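Local coordinates for protein papain inhibitor (Streptomyces mobaraensis, PDB 5NTB) that is produced under heat stress, inhibits the cysteine proteases papain and bromelain and bovine trypsin, and serves as a glutamine and lysine donor substrate for transglutaminase, at residues D33-A39 against V69-C75; T9-Y15 against T81-Q87; G21-T25 against P47-C53. Residues are numbered along the deposited sequence.

Interaction 1 (D33-A39 against V69-C75)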
loop_
_atom_site.group_PDB
_atom_site.type_symbol
_atom_site.label_atom_id
_atom_site.label_comp_id
_atom_site.label_asym_id
_atom_site.label_seq_id
_atom_site.Cartn_x
_atom_site.Cartn_y
_atom_site.Cartn_z
ATOM N N ASP A 33 -4.664 0.302 -9.300
ATOM C CA ASP A 33 -3.607 -0.288 -8.482
ATOM C C ASP A 33 -2.978 0.789 -7.604
ATOM O O ASP A 33 -2.443 1.781 -8.116
ATOM C CB ASP A 33 -2.517 -0.918 -9.351
ATOM C CG ASP A 33 -2.934 -2.218 -9.983
ATOM O OD1 ASP A 33 -3.962 -2.793 -9.577
ATOM O OD2 ASP A 33 -2.198 -2.682 -10.888
ATOM N N LEU A 34 -3.007 0.585 -6.289
ATOM C CA LEU A 34 -2.353 1.512 -5.376
ATOM C C LEU A 34 -2.255 0.839 -4.016
ATOM O O LEU A 34 -2.818 -0.233 -3.792
ATOM C CB LEU A 34 -3.111 2.842 -5.274
ATOM C CG LEU A 34 -4.603 2.773 -4.935
ATOM C CD1 LEU A 34 -4.877 2.682 -3.441
ATOM C CD2 LEU A 34 -5.292 3.996 -5.523
ATOM N N VAL A 35 -1.547 1.491 -3.100
ATOM C CA VAL A 35 -1.438 0.984 -1.740
ATOM C C VAL A 35 -1.616 2.129 -0.753
ATOM O O VAL A 35 -1.221 3.275 -1.009
ATOM C CB VAL A 35 -0.097 0.260 -1.507
ATOM C CG1 VAL A 35 1.055 1.212 -1.605
ATOM C CG2 VAL A 35 -0.085 -0.450 -0.142
ATOM N N ALA A 36 -2.234 1.799 0.381
ATOM C CA ALA A 36 -2.271 2.648 1.568
ATOM C C ALA A 36 -1.237 2.131 2.556
ATOM O O ALA A 36 -1.257 0.946 2.922
ATOM C CB ALA A 36 -3.668 2.652 2.190
ATOM N N ILE A 37 -0.316 3.006 2.945
ATOM C CA ILE A 37 0.846 2.668 3.765
ATOM C C ILE A 37 0.551 2.950 5.237
ATOM O O ILE A 37 -0.037 3.991 5.567
ATOM C CB ILE A 37 2.077 3.446 3.275
ATOM C CG1 ILE A 37 2.502 2.946 1.894
ATOM C CG2 ILE A 37 3.242 3.406 4.292
ATOM C CD1 ILE A 37 2.928 1.490 1.855
ATOM N N PRO A 38 0.940 2.055 6.148
ATOM C CA PRO A 38 0.675 2.272 7.580
ATOM C C PRO A 38 1.194 3.607 8.091
ATOM O O PRO A 38 2.254 4.091 7.677
ATOM C CB PRO A 38 1.415 1.115 8.263
ATOM C CG PRO A 38 1.662 0.123 7.227
ATOM C CD PRO A 38 1.538 0.741 5.870
ATOM N N ALA A 39 0.457 4.155 9.067
ATOM C CA ALA A 39 0.723 5.503 9.554
ATOM C C ALA A 39 2.130 5.649 10.120
ATOM O O ALA A 39 2.692 6.744 10.076
ATOM C CB ALA A 39 -0.308 5.892 10.615
ATOM N N VAL A 69 2.960 -1.208 -7.205
ATOM C CA VAL A 69 1.853 -0.249 -7.183
ATOM C C VAL A 69 2.289 1.025 -6.472
ATOM O O VAL A 69 3.118 0.997 -5.555
ATOM C CB VAL A 69 0.584 -0.833 -6.495
ATOM C CG1 VAL A 69 0.170 -2.176 -7.131
ATOM C CG2 VAL A 69 0.789 -1.007 -4.995
ATOM N N PRO A 70 1.727 2.164 -6.867
ATOM C CA PRO A 70 2.100 3.432 -6.235
ATOM C C PRO A 70 1.503 3.606 -4.846
ATOM O O PRO A 70 0.371 3.213 -4.572
ATOM C CB PRO A 70 1.528 4.479 -7.200
ATOM C CG PRO A 70 0.364 3.780 -7.831
ATOM C CD PRO A 70 0.814 2.355 -8.002
ATOM N N VAL A 71 2.276 4.261 -3.981
ATOM C CA VAL A 71 1.751 4.742 -2.705
ATOM C C VAL A 71 0.859 5.943 -2.975
ATOM O O VAL A 71 1.311 6.958 -3.515
ATOM C CB VAL A 71 2.885 5.123 -1.745
ATOM C CG1 VAL A 71 2.311 5.738 -0.476
ATOM C CG2 VAL A 71 3.779 3.918 -1.449
ATOM N N ARG A 72 -0.403 5.852 -2.573
ATOM C CA ARG A 72 -1.347 6.942 -2.784
ATOM C C ARG A 72 -2.139 7.302 -1.539
ATOM O O ARG A 72 -2.928 8.250 -1.580
ATOM C CB ARG A 72 -2.334 6.592 -3.904
ATOM C CG ARG A 72 -1.662 6.295 -5.220
ATOM C CD ARG A 72 -2.098 7.269 -6.275
ATOM N NE ARG A 72 -1.549 6.981 -7.599
ATOM C CZ ARG A 72 -0.469 7.558 -8.110
ATOM N NH1 ARG A 72 0.209 8.458 -7.410
ATOM N NH2 ARG A 72 -0.071 7.241 -9.335
ATOM N N ASP A 73 -1.965 6.582 -0.439
ATOM C CA ASP A 73 -2.877 6.766 0.679
ATOM C C ASP A 73 -2.193 6.286 1.947
ATOM O O ASP A 73 -1.136 5.649 1.910
ATOM C CB ASP A 73 -4.180 6.006 0.418
ATOM C CG ASP A 73 -5.399 6.598 1.127
ATOM O OD1 ASP A 73 -5.278 7.536 1.936
ATOM O OD2 ASP A 73 -6.503 6.060 0.877
ATOM N N LYS A 74 -2.822 6.613 3.070
ATOM C CA LYS A 74 -2.364 6.272 4.407
ATOM C C LYS A 74 -3.379 5.336 5.040
ATOM O O LYS A 74 -4.584 5.526 4.878
ATOM C CB LYS A 74 -2.222 7.540 5.250
ATOM C CG LYS A 74 -1.794 7.359 6.705
ATOM C CD LYS A 74 -1.456 8.739 7.253
ATOM C CE LYS A 74 -1.416 8.811 8.753
ATOM N NZ LYS A 74 -1.259 10.251 9.115
ATOM N N CYS A 75 -2.892 4.325 5.764
ATOM C CA CYS A 75 -3.745 3.411 6.517
ATOM C C CYS A 75 -3.547 3.701 7.998
ATOM O O CYS A 75 -2.558 3.239 8.595
ATOM C CB CYS A 75 -3.383 1.960 6.191
ATOM S SG CYS A 75 -4.367 0.755 7.092
#
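A double-psi beta-barrel closes through pairings between strands far apart in the chain, and here the short strand 35-38 runs parallel to the end of strand 65-75 in the heart of such a barrel. The backbone ladder starts with V35 N donating to P70 O (3.0 Å). V35 O then receives R72 N at 3.1 Å and, weakly, D73 N at 3.4 Å. This shared acceptor marks a beta bulge: V35 pairs with V71 but A36 with D73, so R72 is the extra residue. Regular pairing resumes with I37 N to D73 O (3.0 Å) and C75 N to I37 O (2.9 Å). CA-H...O contacts accompany it, such as A36 CA to D73 O at 3.2 Å.

Apolar packing fills one face, where V35 CG1 meets V71 CG2 at 3.8 Å and I37 CG1 meets V71 CG1 at 3.7 Å; V58 of strand 57-62 touches both V35 and I37 there. V69 CG2 adds a contact with V35 CB at 3.8 Å. On the face carrying A36, D73, P38 and C75, A36 CB lies 4.1 Å from C75 CB, and C75 is itself tied to C78 by a disulfide.

Polar groups satisfy themselves beside the ladder. D33 forms a salt bridge with K92, and D73 OD2 bonds to the hydroxyl of Y15, while D73 OD1 takes A22 N and also accepts K74 N at 2.9 Å.

Interaction 2 (T9-Y15 against T81-Q87). With SO4 (sulfate ion), chain D.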
loop_
_atom_site.group_PDB
_atom_site.type_symbol
_atom_site.label_atom_id
_atom_site.label_comp_id
_atom_site.label_asym_id
_atom_site.label_seq_id
_atom_site.Cartn_x
_atom_site.Cartn_y
_atom_site.Cartn_z
ATOM N N THR A 9 8.376 -8.570 5.960
ATOM C CA THR A 9 7.303 -9.539 6.014
ATOM C C THR A 9 6.106 -8.901 6.692
ATOM O O THR A 9 6.241 -8.215 7.707
ATOM C CB THR A 9 7.729 -10.796 6.769
ATOM O OG1 THR A 9 8.862 -11.378 6.108
ATOM C CG2 THR A 9 6.586 -11.800 6.779
ATOM N N GLY A 10 4.936 -9.116 6.117
ATOM C CA GLY A 10 3.766 -8.606 6.781
ATOM C C GLY A 10 2.502 -9.198 6.221
ATOM O O GLY A 10 2.467 -10.357 5.793
ATOM N N LYS A 11 1.448 -8.409 6.245
ATOM C CA LYS A 11 0.149 -8.879 5.820
ATOM C C LYS A 11 -0.462 -7.835 4.911
ATOM O O LYS A 11 -0.058 -6.663 4.904
ATOM C CB LYS A 11 -0.772 -9.156 7.009
ATOM C CG LYS A 11 -1.241 -7.906 7.709
ATOM C CD LYS A 11 -2.269 -8.213 8.799
ATOM C CE LYS A 11 -1.588 -8.522 10.118
ATOM N NZ LYS A 11 -2.539 -8.445 11.263
ATOM N N MET A 12 -1.431 -8.277 4.132
ATOM C CA MET A 12 -2.148 -7.366 3.263
ATOM C C MET A 12 -3.644 -7.572 3.413
ATOM O O MET A 12 -4.137 -8.700 3.536
ATOM C CB MET A 12 -1.732 -7.531 1.801
ATOM C CG MET A 12 -2.038 -8.877 1.191
ATOM S SD MET A 12 -1.502 -8.921 -0.531
ATOM C CE MET A 12 -2.117 -10.536 -1.010
ATOM N N THR A 13 -4.348 -6.460 3.439
ATOM C CA THR A 13 -5.789 -6.411 3.287
ATOM C C THR A 13 -6.081 -5.541 2.080
ATOM O O THR A 13 -5.172 -5.085 1.382
ATOM C CB THR A 13 -6.443 -5.856 4.549
ATOM O OG1 THR A 13 -5.835 -4.605 4.879
ATOM C CG2 THR A 13 -6.240 -6.808 5.713
ATOM N N TYR A 14 -7.353 -5.299 1.816
ATOM C CA TYR A 14 -7.670 -4.407 0.713
ATOM C C TYR A 14 -8.820 -3.488 1.086
ATOM O O TYR A 14 -9.585 -3.749 2.018
ATOM C CB TYR A 14 -7.999 -5.169 -0.577
ATOM C CG TYR A 14 -9.265 -5.982 -0.498
ATOM C CD1 TYR A 14 -10.498 -5.392 -0.742
ATOM C CD2 TYR A 14 -9.228 -7.330 -0.166
ATOM C CE1 TYR A 14 -11.658 -6.115 -0.658
ATOM C CE2 TYR A 14 -10.394 -8.064 -0.087
ATOM C CZ TYR A 14 -11.597 -7.442 -0.335
ATOM O OH TYR A 14 -12.774 -8.154 -0.275
ATOM N N TYR A 15 -8.937 -2.402 0.329
ATOM C CA TYR A 15 -9.992 -1.428 0.561
ATOM C C TYR A 15 -10.523 -0.916 -0.764
ATOM O O TYR A 15 -9.953 -1.170 -1.822
ATOM C CB TYR A 15 -9.511 -0.283 1.465
ATOM C CG TYR A 15 -8.588 0.778 0.878
ATOM C CD1 TYR A 15 -7.298 0.468 0.447
ATOM C CD2 TYR A 15 -8.988 2.110 0.838
ATOM C CE1 TYR A 15 -6.447 1.456 -0.029
ATOM C CE2 TYR A 15 -8.147 3.097 0.377
ATOM C CZ TYR A 15 -6.879 2.764 -0.068
ATOM O OH TYR A 15 -6.039 3.760 -0.535
ATOM N N THR A 81 3.880 -3.350 9.358
ATOM C CA THR A 81 4.119 -4.092 8.123
ATOM C C THR A 81 2.832 -4.560 7.464
ATOM O O THR A 81 2.879 -5.386 6.545
ATOM C CB THR A 81 5.043 -5.284 8.359
ATOM O OG1 THR A 81 4.425 -6.169 9.290
ATOM C CG2 THR A 81 6.419 -4.815 8.891
ATOM N N HIS A 82 1.694 -4.030 7.893
ATOM C CA HIS A 82 0.399 -4.347 7.299
ATOM C C HIS A 82 0.060 -3.297 6.247
ATOM O O HIS A 82 -0.167 -2.133 6.583
ATOM C CB HIS A 82 -0.649 -4.407 8.408
ATOM C CG HIS A 82 -2.068 -4.451 7.936
ATOM N ND1 HIS A 82 -3.130 -4.320 8.805
ATOM C CD2 HIS A 82 -2.608 -4.615 6.706
ATOM C CE1 HIS A 82 -4.262 -4.385 8.129
ATOM N NE2 HIS A 82 -3.974 -4.566 6.851
ATOM N N ILE A 83 0.015 -3.704 4.969
ATOM C CA ILE A 83 -0.362 -2.785 3.900
ATOM C C ILE A 83 -1.808 -3.027 3.514
ATOM O O ILE A 83 -2.308 -4.154 3.546
ATOM C CB ILE A 83 0.569 -2.903 2.677
ATOM C CG1 ILE A 83 0.537 -4.314 2.080
ATOM C CG2 ILE A 83 1.973 -2.500 3.060
ATOM C CD1 ILE A 83 1.375 -4.450 0.796
ATOM N N ASP A 84 -2.472 -1.955 3.109
ATOM C CA ASP A 84 -3.864 -1.994 2.667
ATOM C C ASP A 84 -3.835 -1.684 1.173
ATOM O O ASP A 84 -3.742 -0.521 0.762
ATOM C CB ASP A 84 -4.697 -0.987 3.460
ATOM C CG ASP A 84 -6.170 -1.373 3.585
ATOM O OD1 ASP A 84 -6.564 -2.483 3.195
ATOM O OD2 ASP A 84 -6.938 -0.539 4.106
ATOM N N LEU A 85 -3.868 -2.728 0.356
ATOM C CA LEU A 85 -3.857 -2.551 -1.084
ATOM C C LEU A 85 -5.225 -2.118 -1.568
ATOM O O LEU A 85 -6.244 -2.405 -0.943
ATOM C CB LEU A 85 -3.471 -3.856 -1.783
ATOM C CG LEU A 85 -2.007 -4.255 -1.710
ATOM C CD1 LEU A 85 -1.881 -5.669 -2.261
ATOM C CD2 LEU A 85 -1.143 -3.318 -2.524
ATOM N N SER A 86 -5.256 -1.443 -2.706
ATOM C CA SER A 86 -6.539 -1.321 -3.375
ATOM C C SER A 86 -7.106 -2.709 -3.665
ATOM O O SER A 86 -6.371 -3.682 -3.849
ATOM C CB SER A 86 -6.389 -0.503 -4.653
ATOM O OG SER A 86 -5.585 -1.181 -5.604
ATOM N N GLN A 87 -8.435 -2.793 -3.678
ATOM C CA GLN A 87 -9.108 -4.012 -4.107
ATOM C C GLN A 87 -8.568 -4.491 -5.447
ATOM O O GLN A 87 -8.305 -5.690 -5.638
ATOM C CB GLN A 87 -10.611 -3.743 -4.195
ATOM C CG GLN A 87 -11.444 -4.969 -4.485
ATOM C CD GLN A 87 -12.894 -4.613 -4.726
ATOM O OE1 GLN A 87 -13.770 -5.143 -4.061
ATOM N NE2 GLN A 87 -13.148 -3.702 -5.650
HETATM S S SO4 D . -3.032 -4.988 12.338
HETATM O O1 SO4 D . -2.114 -6.125 12.264
HETATM O O2 SO4 D . -4.389 -5.415 12.002
HETATM O O3 SO4 D . -2.586 -3.946 11.404
HETATM O O4 SO4 D . -3.000 -4.441 13.695
HETATM O O HOH W 1 -9.283 -2.583 4.418
HETATM O O HOH W 2 -15.019 -6.527 -1.683
#
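A chain of side-chain hydrogen bonds runs along one face of this parallel strand pair: H82 NE2 donates to T13 OG1 (2.7 Å), which in turn donates to D84 OD1 (2.8 Å). The threonine hydroxyl thus links residues two apart on strand 82-86. Beneath it the backbone ladder of the double-psi barrel alternates: I83 N to K11 O (3.0 Å), T13 N to I83 O (3.1 Å), L85 N to T13 O (2.9 Å), Y15 N to L85 O (3.0 Å) and Q87 N to Y15 O (2.9 Å). The other face is mainly apolar, with M12 SD 3.7 Å from L85 CD1 and M12 CB 3.9 Å from I83 CG1.

K11 CD lies over the H82 ring, 4.0 Å from its centroid, in a CH-pi contact. K11 NZ and H82 ND1 hold O1 and O3 of a sulfate, probably from the crystallisation liquor, at 2.6 and 2.7 Å, aided by D79 N. With NE2 donating to T13 and ND1 to the sulfate, both imidazole nitrogens carry protons, which implies a cationic H82 in this crystal.

Interaction 3 (G21-T25 against P47-C53)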
loop_
_atom_site.group_PDB
_atom_site.type_symbol
_atom_site.label_atom_id
_atom_site.label_comp_id
_atom_site.label_asym_id
_atom_site.label_seq_id
_atom_site.Cartn_x
_atom_site.Cartn_y
_atom_site.Cartn_z
ATOM N N GLY A 21 -7.076 10.373 -1.612
ATOM C CA GLY A 21 -6.244 9.724 -0.619
ATOM C C GLY A 21 -5.464 10.732 0.212
ATOM O O GLY A 21 -5.557 11.947 0.044
ATOM N N ALA A 22 -4.684 10.203 1.148
ATOM C CA ALA A 22 -3.899 11.063 2.026
ATOM C C ALA A 22 -2.824 11.827 1.275
ATOM O O ALA A 22 -2.292 12.814 1.803
ATOM C CB ALA A 22 -3.257 10.232 3.134
ATOM N N CYS A 23 -2.490 11.406 0.059
ATOM C CA CYS A 23 -1.579 12.196 -0.754
ATOM C C CYS A 23 -2.282 13.369 -1.419
ATOM O O CYS A 23 -1.610 14.221 -2.013
ATOM C CB CYS A 23 -0.910 11.314 -1.812
ATOM S SG CYS A 23 0.280 10.131 -1.099
ATOM N N GLY A 24 -3.609 13.447 -1.315
ATOM C CA GLY A 24 -4.325 14.558 -1.911
ATOM C C GLY A 24 -4.645 14.386 -3.373
ATOM O O GLY A 24 -4.948 15.374 -4.052
ATOM N N THR A 25 -4.576 13.169 -3.889
ATOM C CA THR A 25 -4.879 12.924 -5.283
ATOM C C THR A 25 -6.105 12.024 -5.409
ATOM O O THR A 25 -6.432 11.279 -4.478
ATOM C CB THR A 25 -3.689 12.275 -6.002
ATOM O OG1 THR A 25 -3.475 10.954 -5.485
ATOM C CG2 THR A 25 -2.429 13.105 -5.802
ATOM N N PRO A 47 -0.010 15.566 5.393
ATOM C CA PRO A 47 0.209 14.298 4.674
ATOM C C PRO A 47 0.391 14.468 3.177
ATOM O O PRO A 47 1.098 13.667 2.555
ATOM C CB PRO A 47 -1.050 13.477 4.997
ATOM C CG PRO A 47 -2.039 14.460 5.538
ATOM C CD PRO A 47 -1.239 15.536 6.200
ATOM N N ASN A 48 -0.213 15.498 2.574
ATOM C CA ASN A 48 -0.039 15.691 1.133
ATOM C C ASN A 48 1.398 16.029 0.771
ATOM O O ASN A 48 1.773 15.958 -0.406
ATOM C CB ASN A 48 -0.921 16.827 0.615
ATOM C CG ASN A 48 -2.404 16.526 0.669
ATOM O OD1 ASN A 48 -2.863 15.485 1.178
ATOM N ND2 ASN A 48 -3.170 17.450 0.140
ATOM N N ASN A 49 2.192 16.452 1.750
ATOM C CA ASN A 49 3.588 16.805 1.556
ATOM C C ASN A 49 4.536 15.688 1.976
ATOM O O ASN A 49 5.753 15.906 2.050
ATOM C CB ASN A 49 3.895 18.082 2.340
ATOM C CG ASN A 49 5.167 18.759 1.878
ATOM O OD1 ASN A 49 5.467 18.796 0.677
ATOM N ND2 ASN A 49 5.923 19.311 2.834
ATOM N N ASP A 50 4.017 14.496 2.236
ATOM C CA ASP A 50 4.898 13.440 2.712
ATOM C C ASP A 50 5.764 12.913 1.571
ATOM O O ASP A 50 5.290 12.769 0.444
ATOM C CB ASP A 50 4.084 12.298 3.306
ATOM C CG ASP A 50 4.902 11.436 4.241
ATOM O OD1 ASP A 50 5.685 10.601 3.738
ATOM O OD2 ASP A 50 4.765 11.619 5.470
ATOM N N PRO A 51 7.033 12.599 1.834
ATOM C CA PRO A 51 7.856 11.987 0.781
ATOM C C PRO A 51 7.286 10.680 0.258
ATOM O O PRO A 51 7.577 10.316 -0.887
ATOM C CB PRO A 51 9.219 11.786 1.462
ATOM C CG PRO A 51 8.971 12.016 2.931
ATOM C CD PRO A 51 7.821 12.959 3.020
ATOM N N LEU A 52 6.443 9.989 1.036
ATOM C CA LEU A 52 5.772 8.794 0.531
ATOM C C LEU A 52 4.933 9.072 -0.699
ATOM O O LEU A 52 4.637 8.143 -1.452
ATOM C CB LEU A 52 4.879 8.200 1.620
ATOM C CG LEU A 52 5.617 7.421 2.711
ATOM C CD1 LEU A 52 4.678 7.169 3.881
ATOM C CD2 LEU A 52 6.152 6.092 2.165
ATOM N N CYS A 53 4.543 10.320 -0.915
ATOM C CA CYS A 53 3.670 10.691 -2.018
ATOM C C CYS A 53 4.422 11.077 -3.281
ATOM O O CYS A 53 3.780 11.369 -4.299
ATOM C CB CYS A 53 2.766 11.842 -1.588
ATOM S SG CYS A 53 1.660 11.380 -0.215
HETATM O O HOH W 3 0.926 14.343 -2.556
#
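A disulfide bridge clasps two surface loops of the barrel: C23 SG bonds to C53 SG at 2.1 Å, with a chi3 of -83°, close to the 90° magnitude at which a disulfide is relaxed. Each cysteine sits in a compact local turn. G21 to G24 form a type I beta turn closed by G24 N to G21 O at 2.8 Å. G24, the last residue of the turn, has a positive phi, at which a CB would jam against the preceding carbonyl oxygen. In the partner loop D50 makes an Asx turn, its OD1 accepting L52 N at 2.9 Å, and D50 O receives C53 N at 2.9 Å, so the second half-cystine is presented from a 3-10 segment.

The whole contact buries only 255 Å², much of it on the two cysteines. A22 CB rests 4.3 Å from P47 CB, and A22 O lies 3.4 Å from P47 C. A bridging water adds a second link, donating to C23 O at 2.6 Å and to N48 O at 2.8 Å.

The two loops follow strands 8-18 and 35-38 respectively, and both lean on strand 65-75: A22 touches K74, while L52 packs on V71.

Taken together, the three contacts show how the bonding of a small barrel changes from centre to surface. Interaction 1 is buried near the middle of the chain, interaction 2 is partly buried, and interaction 3 lies on the surface, its centre about 13 Å from the centre of the chain. The first two share one sheet, since strands 35-38 and 82-86 are neighbours joined by A36 N to D84 O (2.8 Å). Both rely on parallel ladders, but interaction 2 carries a more extended polar face, with K11, T13, H82 and D84. Interaction 3 has no ladder and replaces it with a covalent bond and water. D73 of interaction 1 connects all three, through its carboxylate.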